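Local structure of putative metalloprotease II (Bacteroides fragilis, 4ON1) at residues A[113-116]-A[117-120]; A[323-326]-A[327-330]. The protein probably acts as a zinc-dependent metalloendopeptidase of the fragilysin type, encoded on the pathogenicity island of this gut bacterium. One frame throughout, in Å; residues are numbered along the deposited sequence.

Contact 1. Residues A[113-116]-A[117-120]; sequences ERMA and EIAN
Arg114 and Glu117 meet one turn apart on helix 112-126. NH1 of Arg114 gives a hydrogen bond of 2.8 Å to OE2 of Glu117, and the pair is a salt bridge. It is held by one nitrogen and one oxygen. OE2 lies near the guanidinium plane and accepts on its anti lone pair. The carboxylate plane is turned 70° from the guanidinium, so the two groups do not lie flat together as in a two-pronged pair. The Arg114 chain bends about its CB-CG bond (chi2 57°), which swings the guanidinium along the helix towards the next turn. Ile118 CD1 then sits over one guanidinium face, towards its rim, 3.8 Å from CZ of Arg114. NH2 of Arg114 has a second carboxylate partner, Glu217, near the start of helix 217-230. Two acidic groups therefore restrain the guanidinium and probably favour its charge. The backbone of 113-120 is regular alpha-helix, with i to i+4 bonds such as Ile118 N to Arg114 O at 2.8 Å. This helix belongs to the N-terminal fragilysin domain and lies against strands 102-109 and 153-159. Its packed side carries Met115, Ile118 and Ala119. The Met115 chain bends at chi2 and chi3, and its CE comes to 4.0 Å from CB of Ile118. The two side chains cross at about a right angle. Tyr109 touches both of them, while Ile153 and Ile156 meet Met115 and Ala119. The solvent side is looser. Glu113, Glu117 and Asn120 are exposed there. OE1 of Glu113 stands 5.0 Å from OE1 of Glu117, a separation of like charges without contact. Asn120 folds back over its own helix, with CG 3.1 Å from Ala116 O.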
# COMPACT_ATOMS: atom_id res chain seq x y z
N GLU A 113 15.10 -18.35 -2.60
CA GLU A 113 15.67 -17.62 -3.74
C GLU A 113 15.02 -16.25 -3.86
O GLU A 113 15.71 -15.24 -4.03
CB GLU A 113 15.51 -18.38 -5.05
CG GLU A 113 16.14 -19.76 -5.09
CD GLU A 113 16.06 -20.39 -6.47
OE1 GLU A 113 16.19 -19.64 -7.47
OE2 GLU A 113 15.86 -21.62 -6.56
N ARG A 114 13.69 -16.21 -3.79
CA ARG A 114 13.00 -14.93 -3.89
C ARG A 114 13.44 -14.03 -2.74
O ARG A 114 13.69 -12.84 -2.94
CB ARG A 114 11.48 -15.11 -3.87
CG ARG A 114 10.69 -13.82 -4.20
CD ARG A 114 11.08 -13.23 -5.56
NE ARG A 114 10.42 -11.94 -5.83
CZ ARG A 114 10.98 -10.95 -6.52
NH1 ARG A 114 12.19 -11.11 -7.02
NH2 ARG A 114 10.33 -9.82 -6.73
N MET A 115 13.56 -14.59 -1.54
CA MET A 115 14.03 -13.80 -0.40
C MET A 115 15.39 -13.17 -0.69
O MET A 115 15.63 -12.00 -0.37
CB MET A 115 14.10 -14.64 0.88
CG MET A 115 14.60 -13.87 2.10
SD MET A 115 13.32 -12.97 3.02
CE MET A 115 13.28 -11.40 2.16
N ALA A 116 16.28 -13.94 -1.31
CA ALA A 116 17.61 -13.45 -1.64
C ALA A 116 17.52 -12.32 -2.65
O ALA A 116 18.24 -11.32 -2.54
CB ALA A 116 18.49 -14.59 -2.18
N GLU A 117 16.64 -12.47 -3.64
CA GLU A 117 16.44 -11.42 -4.63
C GLU A 117 15.90 -10.14 -3.98
O GLU A 117 16.33 -9.04 -4.31
CB GLU A 117 15.50 -11.90 -5.73
CG GLU A 117 16.11 -12.98 -6.62
CD GLU A 117 15.08 -13.69 -7.48
OE1 GLU A 117 15.45 -14.70 -8.12
OE2 GLU A 117 13.91 -13.24 -7.53
N ILE A 118 14.97 -10.30 -3.04
CA ILE A 118 14.41 -9.15 -2.34
C ILE A 118 15.49 -8.44 -1.53
O ILE A 118 15.60 -7.21 -1.55
CB ILE A 118 13.26 -9.56 -1.42
CG1 ILE A 118 12.09 -10.13 -2.22
CG2 ILE A 118 12.78 -8.34 -0.62
CD1 ILE A 118 11.48 -9.13 -3.22
N ALA A 119 16.31 -9.21 -0.82
CA ALA A 119 17.38 -8.63 -0.02
C ALA A 119 18.38 -7.87 -0.88
O ALA A 119 18.86 -6.80 -0.49
CB ALA A 119 18.09 -9.71 0.77
N ASN A 120 18.69 -8.41 -2.06
CA ASN A 120 19.60 -7.74 -2.99
C ASN A 120 19.03 -6.40 -3.45
O ASN A 120 19.77 -5.42 -3.60
CB ASN A 120 19.88 -8.61 -4.22
CG ASN A 120 20.63 -9.90 -3.88
OD1 ASN A 120 21.35 -9.97 -2.89
ND2 ASN A 120 20.46 -10.91 -4.73

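Contact 2. Residues A[323-326]-A[327-330]; sequences TTSS and SHPY
Ser325 meets Ser327 and His328 in a tight type I beta turn from Ser325 to His328. The turn is closed by His328 N, which gives a hydrogen bond of 2.8 Å to Ser325 O. The donor stands above the carbonyl plane, 55° out of it. The Ser325 hydroxyl is swung opposite its own N (chi1 170°), and there OG receives Ser327 N at 3.2 Å. Ser327 CB packs beside the same oxygen. Thr323 uses its two branches differently. OG1 accepts from Ser325 N at 3.3 Å, an ST turn, and also bonds to Gly290 O. The methyl CG2 lies between the backbone N and carbonyl carbon and meets His328 CB at 3.7 Å, the two side chains crossing at about a right angle. Beyond CB the His328 ring turns away from this methyl and meets the rings of Phe298 and Tyr356. Ser326 and Ser327 both set OG beside their own N, but their partners differ. Ser326 OG bonds to Asp219 and Tyr122, and Ser327 OG to Tyr126. These buried hydroxyls are thus satisfied from outside the turn. Pro329 CD rests 3.5 Å from Ser326 O, and Pro329 CG lies over the centre of the Tyr330 ring. Tyr330 is the N-cap residue of helix 331-340, the helix that carries the zinc-binding HExxH motif of metallopeptidases.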
# COMPACT_ATOMS: atom_id res chain seq x y z
N THR A 323 3.90 4.78 -7.89
CA THR A 323 5.07 4.04 -7.43
C THR A 323 4.64 3.08 -6.31
O THR A 323 3.60 3.29 -5.67
CB THR A 323 6.17 4.97 -6.92
OG1 THR A 323 7.39 4.23 -6.70
CG2 THR A 323 5.73 5.66 -5.63
N THR A 324 5.40 2.02 -6.10
CA THR A 324 5.15 1.14 -4.95
C THR A 324 6.33 1.16 -3.99
O THR A 324 6.33 0.43 -3.00
CB THR A 324 4.89 -0.31 -5.37
OG1 THR A 324 5.97 -0.77 -6.19
CG2 THR A 324 3.60 -0.40 -6.15
N SER A 325 7.33 1.97 -4.30
CA SER A 325 8.56 2.03 -3.52
C SER A 325 8.30 2.27 -2.03
O SER A 325 7.46 3.10 -1.66
CB SER A 325 9.48 3.13 -4.06
OG SER A 325 10.56 3.35 -3.17
N SER A 326 9.03 1.54 -1.19
CA SER A 326 9.00 1.69 0.27
C SER A 326 9.31 3.12 0.72
O SER A 326 8.88 3.53 1.80
CB SER A 326 10.00 0.74 0.92
OG SER A 326 9.78 -0.61 0.52
N SER A 327 10.07 3.84 -0.09
CA SER A 327 10.40 5.24 0.17
C SER A 327 9.18 6.13 0.04
O SER A 327 9.19 7.26 0.51
CB SER A 327 11.50 5.72 -0.77
OG SER A 327 12.65 4.91 -0.65
N HIS A 328 8.16 5.64 -0.65
CA HIS A 328 6.92 6.39 -0.84
C HIS A 328 5.71 5.56 -0.46
O HIS A 328 4.87 5.24 -1.31
CB HIS A 328 6.82 6.86 -2.29
CG HIS A 328 7.97 7.70 -2.72
ND1 HIS A 328 8.07 9.05 -2.44
CD2 HIS A 328 9.10 7.38 -3.41
CE1 HIS A 328 9.19 9.52 -2.94
NE2 HIS A 328 9.84 8.53 -3.53
N PRO A 329 5.59 5.22 0.83
CA PRO A 329 4.67 4.17 1.28
C PRO A 329 3.18 4.50 1.16
O PRO A 329 2.38 3.58 1.24
CB PRO A 329 5.05 3.99 2.75
CG PRO A 329 5.58 5.34 3.17
CD PRO A 329 6.32 5.85 1.95
N TYR A 330 2.80 5.76 0.99
CA TYR A 330 1.38 6.10 1.02
C TYR A 330 0.90 6.68 -0.31
O TYR A 330 -0.18 7.27 -0.39
CB TYR A 330 1.09 7.09 2.16
CG TYR A 330 1.61 6.62 3.49
CD1 TYR A 330 1.51 5.29 3.86
CD2 TYR A 330 2.24 7.50 4.36
CE1 TYR A 330 1.99 4.84 5.08
CE2 TYR A 330 2.73 7.07 5.58
CZ TYR A 330 2.60 5.74 5.93
OH TYR A 330 3.08 5.31 7.14

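From the N terminus, the chain runs through earlier strands to strand 102-109, which leads into helix 112-126, where contact 1 joins successive turns. It closes no long loop. Contact 2 comes some 200 residues later, in the connection from strand 319-323 to the zinc-binding helix 331-340. There it closes a short beta turn. The two follow in series, neither nested nor crossed. The centres of contact 1 and contact 2 are 19 Å apart, and their nearest atoms about 8 Å apart. Helix 112-126 still reaches contact 2 through Tyr122 and Tyr126 further along it. Helix 217-230 meets both regions, with Glu217 at contact 1 and Asp219 at contact 2. The N-terminal domain is thus tied to the metallopeptidase part.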